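Local coordinates for protein Hpy188I (Helicobacter pylori, PDB 3OQG) that cuts DNA as a restriction endonuclease of the GIY-YIG nuclease family, its reaction probably depending on a bound metal ion, at residues Asp17-Ser22 with Leu119-Lys124; Asn42-Leu47 with Ala60-Asn65; Gly70-Phe75 with Tyr132-Glu137; Val76-Ile81 with Ile125-Gln130. All coordinates share one frame; numbering follows the deposited sequence.

Contact 1. Residues Asp17-Ser22 with Leu119-Lys124; sequences DIILKS and LQSLLK
The backbone of Ile18-Leu20 is extended and runs alongside the helical residues Leu119-Lys124, with Leu20 CA 4.8 Å from Ser121 CA. Here an N-terminal arm of the GIY-YIG nuclease, lying ahead of strand 42-50, is laid along helix 113-125. Two polar grips hold it, with an apolar side chain next to the first. In that first grip, Leu20 N gives its hydrogen to Ser121 OG at 3.0 Å, nearly straight at 162°. The same hydroxyl, set beside its own backbone N, also bonds to the Phe117 carbonyl one helical turn back, so it joins arm and helix. Ile19 presses on the helix backbone with CG2, which sits anti to its own N and comes within 3.5 Å of Gln120 C. Together with CD1 it straddles Gln120 CB, each methyl 3.7 Å from that atom. Past CB the Gln120 chain bends at its second torsion and leads its amide away to Gly101 and Glu54. Leu20 rests CG on the serine hydroxyl, and Ile175 of the second subunit packs on it too. The second grip comes from Lys124, whose CG is anti to the backbone N (chi1 -175°) and whose chain bends at chi2 and chi4, which brings NZ to the arm. Its NZ meets Lys21 O in the carbonyl plane, on a lone pair, at 2.7 Å, while Lys124 CG lies 3.3 Å from Leu20 O.

Contact 2. Residues Asn42-Leu47 with Ala60-Asn65; sequences NLLCEL and AIDEKN
Ile61 is laid obliquely across the strand 42-47, and its CD1 tip fits between two side chains: Leu43, whose CD2 is 3.6 Å away, and Glu46, whose aliphatic CG touches the same methyl from further along the strand. Leu44 behaves differently. Its chain runs at about a right angle to both Asp62 and Asn65, and the single methyl CD1 meets Asp62 CB at 3.8 Å and Asn65 CB at 3.9 Å. Beyond CB, the Asp62 carboxylate is turned to gather its own turn together. OD1 takes the Lys64 ammonium on its syn lone pair in a 2.7 Å salt bridge from Lys64 NZ, while Asn65 ND2 approaches OD2 from above the carboxylate plane. A water 2.8 Å from Asp62 OD2 also reaches Asn42 O. Ile61 N and Asp62 N both bond to Leu44 O, where the chain enters an inverse gamma turn centred on Asp62. Ile61 N lies in the carbonyl plane, on a lone pair, with a bent bond (140°); Asp62 N comes from above that plane, yet its bond is almost straight (173°) at 2.9 Å. Cys45 and Ala60 form a non-hydrogen-bonded antiparallel pair where strand 55-60 ends. Along its other edge, strand 42-50 has a classic beta bulge, Leu44 and Cys45 both facing Val131 of strand 129-134, and Ile91 of helix 91-98 packs on these two side chains.

Contact 3. Residues Gly70-Phe75 with Tyr132-Glu137; sequences GLVYVF and YAFFPE
Strands 71-75 and 132-134 run antiparallel, their axes 4.6 Å apart at closest approach, in the middle of the five-stranded sheet of the GIY-YIG fold. Four backbone bonds join them, two within each of the hydrogen-bonded pairs Val72-Phe134 and Val74-Tyr132; between these sits the tighter non-hydrogen-bonded pair of Tyr73 and Ala133. Ala133 carries only a methyl on the face it shares with Tyr73, and Leu71 CD1 packs on it at 3.8 Å from Ala133 CB. Leu71 places CD1 there with CG in the crowded position between N and C (chi1 68°). Separately, Leu71 CB makes a CH-pi contact over one face of the Phe135 ring, 4.0 Å from the centroid. On the face carrying Val72 and Val74, Val72 CG2 lies at the edge of the Phe134 ring, 4.3 Å from CD2. That ring has Pro136 N over the centre of one face, and it meets Phe144 of the second subunit, so this end of the strand pair belongs to the dimer interface. Tyr73 also has CG in the crowded position. It leads its ring away from strand 132-134, with CE2 over a face of the Phe75 ring and OH bonded to Tyr98 OH, and packs on a phosphate of the bound DNA. On the other edge of strand 71-77, toward strand 80-87, Gly70 and Leu71 form a G1 bulge facing Ser87, the glycine at a phi of 90°. Pro136 CD fits against Gly70 O at 3.5 Å, and a water bridges the two carbonyls, 2.7 Å from Gly70 O and 2.8 Å from Pro136 O.

Contact 4. Residues Val76-Ile81 with Ile125-Gln130; sequences VIQGKI and INKIVQ
Two backbone hydrogen bonds make Val76 and Gln130 an antiparallel hydrogen-bonded pair: Val76 N to Gln130 O at 2.8 Å, and the reciprocal Gln130 N to Val76 O at 2.9 Å. Both donors lie in the plane of the carbonyl they meet. Water carries the next layer of polar contact. Gln130 bends at its second torsion (chi2 70°), which folds OE1 back to 3.4 Å from Val76 O, two acceptors with no bond between them. Two waters donate to that oxygen. One of them accepts from Gln78 N and gives its other hydrogen to Ile128 O; the second accepts from Gly79 N. The amide nitrogen of Gln130 turns the other way, to Glu46 on strand 42-50. Those two donating N-H groups belong to a type I' turn, Ile77 to Lys80, with Gln78 and Gly79 at positive phi; it closes the hairpin of strands 71-77 and 80-87, which in the GIY-YIG fold carry the two halves of the signature motif. Apolar packing gathers round Ile77, buried next to Leu122 of helix 113-125. Its CG1 lies obliquely against Val129 CG2 at 4.0 Å. Its other branch, CG2, is anti to the backbone N and meets Lys127 CB at 3.8 Å, as well as the Ile125 CG2 methyl from the last turn of the helix. At the solvent-exposed end of the contact, an amide meets an alkyl chain: Gln78, extended beyond CG, reaches obliquely across Lys127, with Gln78 NE2 3.2 Å from Lys127 CE.

From the N terminus, the arm 17-22 opens a long loop that closes on helix 113-125 in contact 1. Contact 2 is nested within it, a short closure bringing the chain beyond strand 55-60 back to strand 42-50. Contacts 3 and 4 open later inside that same loop, at 70-75 and 76-81, but close after it, so both cross contact 1; contact 4 is nested within contact 3. These two pair successive parts of strands 71-77 and 129-134. Strand 129-134 also borders strand 42-50, joining them to contact 2 through Asn42-Ala133 and Leu47-Val129 backbone bonds. Contact 1 meets contact 4 where Leu122 packs on Ile77, helix against sheet.

Contact 1. Residues Asp17-Ser22 with Leu119-Lys124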
loop_
_atom_site.group_PDB
_atom_site.type_symbol
_atom_site.label_atom_id
_atom_site.label_comp_id
_atom_site.label_asym_id
_atom_site.label_seq_id
_atom_site.Cartn_x
_atom_site.Cartn_y
_atom_site.Cartn_z
ATOM N N ASP A 17 1.696 7.582 16.820
ATOM C CA ASP A 17 1.714 8.918 17.457
ATOM C C ASP A 17 3.020 9.155 18.219
ATOM O O ASP A 17 3.377 10.308 18.468
ATOM C CB ASP A 17 0.593 9.085 18.482
ATOM C CG ASP A 17 -0.811 9.171 17.889
ATOM O OD1 ASP A 17 -0.986 9.308 16.663
ATOM O OD2 ASP A 17 -1.758 9.137 18.722
ATOM N N ILE A 18 3.703 8.084 18.625
ATOM C CA ILE A 18 4.854 8.192 19.516
ATOM C C ILE A 18 6.134 8.219 18.716
ATOM O O ILE A 18 6.621 7.185 18.230
ATOM C CB ILE A 18 4.928 7.054 20.564
ATOM C CG1 ILE A 18 3.633 6.966 21.368
ATOM C CG2 ILE A 18 6.126 7.300 21.498
ATOM C CD1 ILE A 18 3.469 5.626 22.106
ATOM N N ILE A 19 6.660 9.419 18.550
ATOM C CA ILE A 19 7.871 9.620 17.757
ATOM C C ILE A 19 9.082 9.326 18.656
ATOM O O ILE A 19 9.119 9.725 19.821
ATOM C CB ILE A 19 7.936 11.046 17.203
ATOM C CG1 ILE A 19 6.694 11.367 16.355
ATOM C CG2 ILE A 19 9.239 11.250 16.429
ATOM C CD1 ILE A 19 6.386 10.357 15.269
ATOM N N LEU A 20 10.049 8.581 18.141
ATOM C CA LEU A 20 11.272 8.311 18.906
ATOM C C LEU A 20 12.065 9.601 19.080
ATOM O O LEU A 20 12.101 10.429 18.169
ATOM C CB LEU A 20 12.096 7.228 18.227
ATOM C CG LEU A 20 11.362 5.906 17.970
ATOM C CD1 LEU A 20 12.380 4.812 17.610
ATOM C CD2 LEU A 20 10.486 5.476 19.174
ATOM N N LYS A 21 12.702 9.757 20.249
ATOM C CA LYS A 21 13.298 11.051 20.606
ATOM C C LYS A 21 14.822 11.098 20.496
ATOM O O LYS A 21 15.397 12.184 20.369
ATOM C CB LYS A 21 12.812 11.557 21.982
ATOM C CG LYS A 21 12.827 10.534 23.114
ATOM C CD LYS A 21 12.035 11.001 24.347
ATOM C CE LYS A 21 12.909 11.659 25.389
ATOM N NZ LYS A 21 12.098 12.157 26.534
ATOM N N SER A 22 15.476 9.940 20.501
ATOM C CA SER A 22 16.929 9.879 20.421
ATOM C C SER A 22 17.390 8.460 20.184
ATOM O O SER A 22 16.602 7.523 20.280
ATOM C CB SER A 22 17.575 10.388 21.709
ATOM O OG SER A 22 17.522 9.416 22.727
ATOM N N LEU A 119 9.679 9.190 9.338
ATOM C CA LEU A 119 10.401 10.419 9.016
ATOM C C LEU A 119 10.671 11.214 10.312
ATOM O O LEU A 119 11.793 11.675 10.543
ATOM C CB LEU A 119 9.605 11.266 8.048
ATOM C CG LEU A 119 10.261 12.610 7.716
ATOM C CD1 LEU A 119 11.543 12.358 6.959
ATOM C CD2 LEU A 119 9.325 13.518 6.904
ATOM N N GLN A 120 9.650 11.364 11.147
ATOM C CA GLN A 120 9.782 12.212 12.337
ATOM C C GLN A 120 10.764 11.586 13.321
ATOM O O GLN A 120 11.554 12.304 13.946
ATOM C CB GLN A 120 8.447 12.501 13.005
ATOM C CG GLN A 120 7.472 13.298 12.139
ATOM C CD GLN A 120 8.067 14.583 11.619
ATOM O OE1 GLN A 120 8.749 15.325 12.358
ATOM N NE2 GLN A 120 7.804 14.877 10.350
ATOM N N SER A 121 10.730 10.261 13.437
ATOM C CA SER A 121 11.670 9.559 14.333
ATOM C C SER A 121 13.102 9.704 13.842
ATOM O O SER A 121 14.001 10.010 14.624
ATOM C CB SER A 121 11.310 8.076 14.472
ATOM O OG SER A 121 10.095 7.919 15.202
ATOM N N LEU A 122 13.319 9.497 12.549
ATOM C CA LEU A 122 14.662 9.647 11.985
ATOM C C LEU A 122 15.187 11.082 12.075
ATOM O O LEU A 122 16.372 11.291 12.330
ATOM C CB LEU A 122 14.702 9.121 10.544
ATOM C CG LEU A 122 14.421 7.625 10.344
ATOM C CD1 LEU A 122 14.703 7.171 8.901
ATOM C CD2 LEU A 122 15.110 6.692 11.319
ATOM N N LEU A 123 14.324 12.070 11.851
ATOM C CA LEU A 123 14.722 13.467 11.990
ATOM C C LEU A 123 15.114 13.799 13.438
ATOM O O LEU A 123 16.090 14.517 13.691
ATOM C CB LEU A 123 13.588 14.406 11.498
ATOM C CG LEU A 123 13.310 14.464 9.993
ATOM C CD1 LEU A 123 12.125 15.422 9.714
ATOM C CD2 LEU A 123 14.556 14.835 9.181
ATOM N N LYS A 124 14.341 13.288 14.394
ATOM C CA LYS A 124 14.564 13.572 15.819
ATOM C C LYS A 124 15.815 12.898 16.353
ATOM O O LYS A 124 16.596 13.513 17.098
ATOM C CB LYS A 124 13.337 13.171 16.635
ATOM C CG LYS A 124 13.368 13.501 18.105
ATOM C CD LYS A 124 13.380 15.004 18.412
ATOM C CE LYS A 124 13.447 15.270 19.927
ATOM N NZ LYS A 124 14.764 14.846 20.532
#

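Contact 2. Residues Asn42-Leu47 with Ala60-Asn65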
loop_
_atom_site.group_PDB
_atom_site.type_symbol
_atom_site.label_atom_id
_atom_site.label_comp_id
_atom_site.label_asym_id
_atom_site.label_seq_id
_atom_site.Cartn_x
_atom_site.Cartn_y
_atom_site.Cartn_z
ATOM N N ASN A 42 23.268 -6.434 1.268
ATOM C CA ASN A 42 24.437 -5.627 0.989
ATOM C C ASN A 42 24.075 -4.149 1.219
ATOM O O ASN A 42 22.959 -3.715 0.924
ATOM C CB ASN A 42 24.887 -5.828 -0.448
ATOM C CG ASN A 42 25.161 -7.284 -0.782
ATOM O OD1 ASN A 42 24.440 -7.893 -1.581
ATOM N ND2 ASN A 42 26.193 -7.846 -0.174
ATOM N N LEU A 43 25.012 -3.389 1.762
ATOM C CA LEU A 43 24.816 -1.946 1.940
ATOM C C LEU A 43 24.430 -1.282 0.619
ATOM O O LEU A 43 25.120 -1.439 -0.403
ATOM C CB LEU A 43 26.113 -1.306 2.469
ATOM C CG LEU A 43 26.061 0.174 2.814
ATOM C CD1 LEU A 43 25.057 0.442 3.931
ATOM C CD2 LEU A 43 27.453 0.589 3.228
ATOM N N LEU A 44 23.335 -0.532 0.654
ATOM C CA LEU A 44 22.774 0.086 -0.552
ATOM C C LEU A 44 22.989 1.591 -0.589
ATOM O O LEU A 44 23.386 2.133 -1.613
ATOM C CB LEU A 44 21.278 -0.248 -0.652
ATOM C CG LEU A 44 20.525 0.362 -1.838
ATOM C CD1 LEU A 44 21.104 -0.078 -3.177
ATOM C CD2 LEU A 44 19.015 0.048 -1.729
ATOM N N CYS A 45 22.719 2.268 0.526
ATOM C CA CYS A 45 22.820 3.719 0.606
ATOM C C CYS A 45 22.723 4.122 2.063
ATOM O O CYS A 45 22.544 3.272 2.942
ATOM C CB CYS A 45 21.697 4.394 -0.197
ATOM S SG CYS A 45 20.011 4.064 0.338
ATOM N N GLU A 46 22.854 5.412 2.311
ATOM C CA GLU A 46 22.608 5.980 3.622
ATOM C C GLU A 46 21.575 7.061 3.449
ATOM O O GLU A 46 21.501 7.711 2.380
ATOM C CB GLU A 46 23.871 6.591 4.218
ATOM C CG GLU A 46 24.833 5.600 4.736
ATOM C CD GLU A 46 26.133 6.219 5.116
ATOM O OE1 GLU A 46 26.691 6.988 4.276
ATOM O OE2 GLU A 46 26.602 5.936 6.245
ATOM N N LEU A 47 20.793 7.255 4.506
ATOM C CA LEU A 47 19.834 8.356 4.596
ATOM C C LEU A 47 20.366 9.403 5.579
ATOM O O LEU A 47 20.741 9.076 6.714
ATOM C CB LEU A 47 18.468 7.862 5.080
ATOM C CG LEU A 47 17.902 6.630 4.348
ATOM C CD1 LEU A 47 16.513 6.229 4.874
ATOM C CD2 LEU A 47 17.907 6.869 2.827
ATOM N N ALA A 60 24.059 7.729 -2.125
ATOM C CA ALA A 60 24.080 6.493 -2.907
ATOM C C ALA A 60 25.386 5.740 -2.676
ATOM O O ALA A 60 26.462 6.326 -2.769
ATOM C CB ALA A 60 23.917 6.797 -4.413
ATOM N N ILE A 61 25.299 4.444 -2.423
ATOM C CA ILE A 61 26.497 3.638 -2.173
ATOM C C ILE A 61 26.661 2.563 -3.240
ATOM O O ILE A 61 27.657 2.571 -3.970
ATOM C CB ILE A 61 26.528 3.062 -0.720
ATOM C CG1 ILE A 61 26.660 4.201 0.295
ATOM C CG2 ILE A 61 27.702 2.099 -0.549
ATOM C CD1 ILE A 61 26.544 3.752 1.753
ATOM N N ASP A 62 25.672 1.678 -3.343
ATOM C CA ASP A 62 25.645 0.591 -4.329
ATOM C C ASP A 62 25.022 1.169 -5.606
ATOM O O ASP A 62 23.851 0.928 -5.913
ATOM C CB ASP A 62 24.845 -0.575 -3.756
ATOM C CG ASP A 62 24.937 -1.833 -4.590
ATOM O OD1 ASP A 62 25.603 -1.817 -5.652
ATOM O OD2 ASP A 62 24.310 -2.828 -4.176
ATOM N N GLU A 63 25.822 1.951 -6.334
ATOM C CA GLU A 63 25.320 2.771 -7.451
ATOM C C GLU A 63 24.591 1.959 -8.529
ATOM O O GLU A 63 23.577 2.410 -9.065
ATOM C CB GLU A 63 26.447 3.628 -8.078
ATOM C CG GLU A 63 26.572 5.024 -7.466
ATOM C CD GLU A 63 27.733 5.862 -8.028
ATOM O OE1 GLU A 63 28.064 5.738 -9.223
ATOM O OE2 GLU A 63 28.312 6.664 -7.267
ATOM N N LYS A 64 25.101 0.771 -8.838
ATOM C CA LYS A 64 24.496 -0.075 -9.854
ATOM C C LYS A 64 23.090 -0.566 -9.469
ATOM O O LYS A 64 22.339 -0.982 -10.355
ATOM C CB LYS A 64 25.398 -1.263 -10.169
ATOM C CG LYS A 64 25.410 -2.339 -9.090
ATOM C CD LYS A 64 26.475 -3.395 -9.301
ATOM C CE LYS A 64 26.256 -4.557 -8.345
ATOM N NZ LYS A 64 26.059 -4.098 -6.927
ATOM N N ASN A 65 22.747 -0.535 -8.170
ATOM C CA ASN A 65 21.424 -0.956 -7.679
ATOM C C ASN A 65 20.472 0.156 -7.264
ATOM O O ASN A 65 19.357 -0.108 -6.800
ATOM C CB ASN A 65 21.597 -1.936 -6.515
ATOM C CG ASN A 65 21.852 -3.324 -6.981
ATOM O OD1 ASN A 65 21.277 -3.757 -7.979
ATOM N ND2 ASN A 65 22.708 -4.051 -6.269
HETATM O O HOH W 1 22.493 -3.402 -2.057
#

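Contact 3. Residues Gly70-Phe75 with Tyr132-Glu137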
loop_
_atom_site.group_PDB
_atom_site.type_symbol
_atom_site.label_atom_id
_atom_site.label_comp_id
_atom_site.label_asym_id
_atom_site.label_seq_id
_atom_site.Cartn_x
_atom_site.Cartn_y
_atom_site.Cartn_z
ATOM N N GLY A 70 12.219 -3.623 -6.450
ATOM C CA GLY A 70 11.852 -4.845 -5.755
ATOM C C GLY A 70 12.933 -5.276 -4.790
ATOM O O GLY A 70 13.857 -6.022 -5.153
ATOM N N LEU A 71 12.843 -4.782 -3.561
ATOM C CA LEU A 71 13.854 -5.058 -2.545
ATOM C C LEU A 71 13.224 -5.204 -1.161
ATOM O O LEU A 71 12.145 -4.666 -0.883
ATOM C CB LEU A 71 14.911 -3.946 -2.490
ATOM C CG LEU A 71 14.506 -2.546 -1.997
ATOM C CD1 LEU A 71 15.749 -1.749 -1.483
ATOM C CD2 LEU A 71 13.803 -1.810 -3.124
ATOM N N VAL A 72 13.921 -5.938 -0.306
ATOM C CA VAL A 72 13.745 -5.846 1.121
ATOM C C VAL A 72 14.887 -4.978 1.642
ATOM O O VAL A 72 16.038 -5.103 1.196
ATOM C CB VAL A 72 13.744 -7.229 1.806
ATOM C CG1 VAL A 72 13.509 -7.075 3.312
ATOM C CG2 VAL A 72 12.697 -8.139 1.179
ATOM N N TYR A 73 14.561 -4.049 2.540
ATOM C CA TYR A 73 15.575 -3.188 3.145
ATOM C C TYR A 73 15.550 -3.221 4.659
ATOM O O TYR A 73 14.523 -3.552 5.281
ATOM C CB TYR A 73 15.448 -1.748 2.644
ATOM C CG TYR A 73 14.124 -1.101 2.951
ATOM C CD1 TYR A 73 13.108 -1.095 2.020
ATOM C CD2 TYR A 73 13.904 -0.468 4.178
ATOM C CE1 TYR A 73 11.868 -0.485 2.301
ATOM C CE2 TYR A 73 12.718 0.163 4.462
ATOM C CZ TYR A 73 11.697 0.144 3.540
ATOM O OH TYR A 73 10.504 0.739 3.830
ATOM N N VAL A 74 16.702 -2.899 5.249
ATOM C CA VAL A 74 16.867 -2.795 6.689
ATOM C C VAL A 74 17.503 -1.448 6.963
ATOM O O VAL A 74 18.531 -1.129 6.373
ATOM C CB VAL A 74 17.773 -3.926 7.262
ATOM C CG1 VAL A 74 17.795 -3.889 8.825
ATOM C CG2 VAL A 74 17.298 -5.310 6.736
ATOM N N PHE A 75 16.852 -0.652 7.811
ATOM C CA PHE A 75 17.360 0.630 8.292
ATOM C C PHE A 75 18.109 0.375 9.586
ATOM O O PHE A 75 17.542 -0.153 10.560
ATOM C CB PHE A 75 16.206 1.596 8.578
ATOM C CG PHE A 75 15.570 2.219 7.350
ATOM C CD1 PHE A 75 15.985 1.919 6.051
ATOM C CD2 PHE A 75 14.510 3.102 7.508
ATOM C CE1 PHE A 75 15.405 2.533 4.933
ATOM C CE2 PHE A 75 13.917 3.708 6.393
ATOM C CZ PHE A 75 14.356 3.411 5.112
ATOM N N TYR A 132 20.634 -1.354 4.265
ATOM C CA TYR A 132 21.058 -2.627 3.664
ATOM C C TYR A 132 19.905 -3.215 2.883
ATOM O O TYR A 132 18.736 -3.074 3.280
ATOM C CB TYR A 132 21.536 -3.603 4.748
ATOM C CG TYR A 132 22.745 -3.166 5.536
ATOM C CD1 TYR A 132 24.032 -3.598 5.191
ATOM C CD2 TYR A 132 22.622 -2.362 6.656
ATOM C CE1 TYR A 132 25.156 -3.212 5.931
ATOM C CE2 TYR A 132 23.746 -1.945 7.365
ATOM C CZ TYR A 132 25.009 -2.393 7.010
ATOM O OH TYR A 132 26.108 -2.019 7.756
ATOM N N ALA A 133 20.215 -3.863 1.763
ATOM C CA ALA A 133 19.159 -4.325 0.858
ATOM C C ALA A 133 19.404 -5.709 0.316
ATOM O O ALA A 133 20.555 -6.132 0.137
ATOM C CB ALA A 133 19.011 -3.373 -0.304
ATOM N N PHE A 134 18.295 -6.356 -0.024
ATOM C CA PHE A 134 18.267 -7.656 -0.687
ATOM C C PHE A 134 17.289 -7.535 -1.831
ATOM O O PHE A 134 16.152 -7.090 -1.607
ATOM C CB PHE A 134 17.772 -8.700 0.297
ATOM C CG PHE A 134 17.340 -9.989 -0.353
ATOM C CD1 PHE A 134 18.242 -10.754 -1.065
ATOM C CD2 PHE A 134 16.021 -10.431 -0.246
ATOM C CE1 PHE A 134 17.848 -11.945 -1.676
ATOM C CE2 PHE A 134 15.629 -11.623 -0.849
ATOM C CZ PHE A 134 16.546 -12.375 -1.563
ATOM N N PHE A 135 17.723 -7.895 -3.048
ATOM C CA PHE A 135 16.879 -7.814 -4.237
ATOM C C PHE A 135 16.522 -9.251 -4.658
ATOM O O PHE A 135 17.370 -9.950 -5.221
ATOM C CB PHE A 135 17.593 -7.082 -5.379
ATOM C CG PHE A 135 17.875 -5.637 -5.101
ATOM C CD1 PHE A 135 16.981 -4.656 -5.506
ATOM C CD2 PHE A 135 19.027 -5.254 -4.434
ATOM C CE1 PHE A 135 17.227 -3.325 -5.244
ATOM C CE2 PHE A 135 19.278 -3.915 -4.166
ATOM C CZ PHE A 135 18.368 -2.954 -4.572
ATOM N N PRO A 136 15.306 -9.724 -4.316
ATOM C CA PRO A 136 14.925 -11.082 -4.719
ATOM C C PRO A 136 14.880 -11.279 -6.217
ATOM O O PRO A 136 14.672 -10.333 -6.973
ATOM C CB PRO A 136 13.524 -11.255 -4.134
ATOM C CG PRO A 136 13.059 -9.929 -3.765
ATOM C CD PRO A 136 14.250 -9.083 -3.508
ATOM N N GLU A 137 15.100 -12.514 -6.652
ATOM C CA GLU A 137 14.926 -12.848 -8.056
ATOM C C GLU A 137 13.461 -12.679 -8.412
ATOM O O GLU A 137 12.577 -12.995 -7.607
ATOM C CB GLU A 137 15.362 -14.284 -8.345
ATOM C CG GLU A 137 16.842 -14.548 -8.122
ATOM C CD GLU A 137 17.234 -15.958 -8.504
ATOM O OE1 GLU A 137 16.514 -16.566 -9.326
ATOM O OE2 GLU A 137 18.254 -16.453 -7.982
HETATM O O HOH W 2 13.587 -7.804 -7.143
#

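Contact 4. Residues Val76-Ile81 with Ile125-Gln130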
loop_
_atom_site.group_PDB
_atom_site.type_symbol
_atom_site.label_atom_id
_atom_site.label_comp_id
_atom_site.label_asym_id
_atom_site.label_seq_id
_atom_site.Cartn_x
_atom_site.Cartn_y
_atom_site.Cartn_z
ATOM N N VAL A 76 19.374 0.769 9.605
ATOM C CA VAL A 76 20.239 0.532 10.762
ATOM C C VAL A 76 20.769 1.872 11.241
ATOM O O VAL A 76 21.277 2.683 10.443
ATOM C CB VAL A 76 21.389 -0.426 10.393
ATOM C CG1 VAL A 76 22.349 -0.662 11.591
ATOM C CG2 VAL A 76 20.814 -1.730 9.892
ATOM N N ILE A 77 20.677 2.104 12.542
ATOM C CA ILE A 77 21.113 3.364 13.147
ATOM C C ILE A 77 22.051 3.034 14.297
ATOM O O ILE A 77 21.652 2.364 15.255
ATOM C CB ILE A 77 19.932 4.200 13.676
ATOM C CG1 ILE A 77 18.894 4.433 12.581
ATOM C CG2 ILE A 77 20.465 5.519 14.309
ATOM C CD1 ILE A 77 17.619 5.153 13.060
ATOM N N GLN A 78 23.292 3.501 14.200
ATOM C CA GLN A 78 24.334 3.154 15.175
ATOM C C GLN A 78 24.311 1.664 15.512
ATOM O O GLN A 78 24.278 1.268 16.684
ATOM C CB GLN A 78 24.203 4.013 16.434
ATOM C CG GLN A 78 24.592 5.457 16.204
ATOM C CD GLN A 78 24.671 6.254 17.486
ATOM O OE1 GLN A 78 24.791 5.698 18.575
ATOM N NE2 GLN A 78 24.631 7.573 17.356
ATOM N N GLY A 79 24.323 0.849 14.461
ATOM C CA GLY A 79 24.344 -0.610 14.588
ATOM C C GLY A 79 23.048 -1.321 14.929
ATOM O O GLY A 79 23.012 -2.553 14.883
ATOM N N LYS A 80 21.997 -0.573 15.279
ATOM C CA LYS A 80 20.718 -1.147 15.716
ATOM C C LYS A 80 19.718 -1.215 14.555
ATOM O O LYS A 80 19.622 -0.280 13.776
ATOM C CB LYS A 80 20.111 -0.308 16.858
ATOM C CG LYS A 80 20.876 -0.365 18.177
ATOM C CD LYS A 80 20.902 -1.755 18.748
ATOM C CE LYS A 80 21.358 -1.782 20.196
ATOM N NZ LYS A 80 21.470 -3.191 20.714
ATOM N N ILE A 81 18.993 -2.330 14.452
ATOM C CA ILE A 81 17.945 -2.464 13.440
ATOM C C ILE A 81 16.722 -1.666 13.867
ATOM O O ILE A 81 16.067 -1.990 14.860
ATOM C CB ILE A 81 17.580 -3.936 13.195
ATOM C CG1 ILE A 81 18.783 -4.648 12.587
ATOM C CG2 ILE A 81 16.346 -4.054 12.261
ATOM C CD1 ILE A 81 18.604 -6.147 12.419
ATOM N N ILE A 125 16.010 11.634 15.979
ATOM C CA ILE A 125 17.209 10.888 16.367
ATOM C C ILE A 125 18.423 11.565 15.728
ATOM O O ILE A 125 19.496 11.691 16.339
ATOM C CB ILE A 125 17.100 9.435 15.915
ATOM C CG1 ILE A 125 16.004 8.694 16.719
ATOM C CG2 ILE A 125 18.466 8.724 16.003
ATOM C CD1 ILE A 125 15.659 7.334 16.125
ATOM N N ASN A 126 18.214 12.034 14.500
ATOM C CA ASN A 126 19.170 12.897 13.800
ATOM C C ASN A 126 20.536 12.237 13.628
ATOM O O ASN A 126 21.606 12.874 13.779
ATOM C CB ASN A 126 19.260 14.250 14.493
ATOM C CG ASN A 126 19.834 15.338 13.603
ATOM O OD1 ASN A 126 19.768 15.271 12.365
ATOM N ND2 ASN A 126 20.378 16.375 14.237
ATOM N N LYS A 127 20.487 10.958 13.248
ATOM C CA LYS A 127 21.674 10.223 12.856
ATOM C C LYS A 127 21.556 9.735 11.419
ATOM O O LYS A 127 20.456 9.529 10.894
ATOM C CB LYS A 127 21.887 9.004 13.762
ATOM C CG LYS A 127 22.018 9.302 15.246
ATOM C CD LYS A 127 23.248 10.114 15.570
ATOM C CE LYS A 127 23.326 10.479 17.051
ATOM N NZ LYS A 127 24.623 11.169 17.357
ATOM N N ILE A 128 22.707 9.550 10.781
ATOM C CA ILE A 128 22.735 8.972 9.439
ATOM C C ILE A 128 22.288 7.507 9.570
ATOM O O ILE A 128 22.642 6.809 10.544
ATOM C CB ILE A 128 24.119 9.131 8.794
ATOM C CG1 ILE A 128 24.369 10.620 8.466
ATOM C CG2 ILE A 128 24.198 8.322 7.559
ATOM C CD1 ILE A 128 25.812 10.950 8.157
ATOM N N VAL A 129 21.444 7.075 8.637
ATOM C CA VAL A 129 20.886 5.738 8.642
ATOM C C VAL A 129 21.529 4.918 7.547
ATOM O O VAL A 129 21.540 5.332 6.389
ATOM C CB VAL A 129 19.360 5.783 8.372
ATOM C CG1 VAL A 129 18.763 4.417 8.412
ATOM C CG2 VAL A 129 18.677 6.731 9.333
ATOM N N GLN A 130 22.066 3.755 7.890
ATOM C CA GLN A 130 22.547 2.835 6.887
ATOM C C GLN A 130 21.378 1.996 6.380
ATOM O O GLN A 130 20.574 1.463 7.191
ATOM C CB GLN A 130 23.679 1.958 7.423
ATOM C CG GLN A 130 24.987 2.707 7.669
ATOM C CD GLN A 130 24.936 3.669 8.845
ATOM O OE1 GLN A 130 24.546 3.283 9.941
ATOM N NE2 GLN A 130 25.298 4.930 8.619
HETATM O O HOH W 3 24.007 5.118 11.978
HETATM O O HOH W 4 25.054 1.340 11.796
#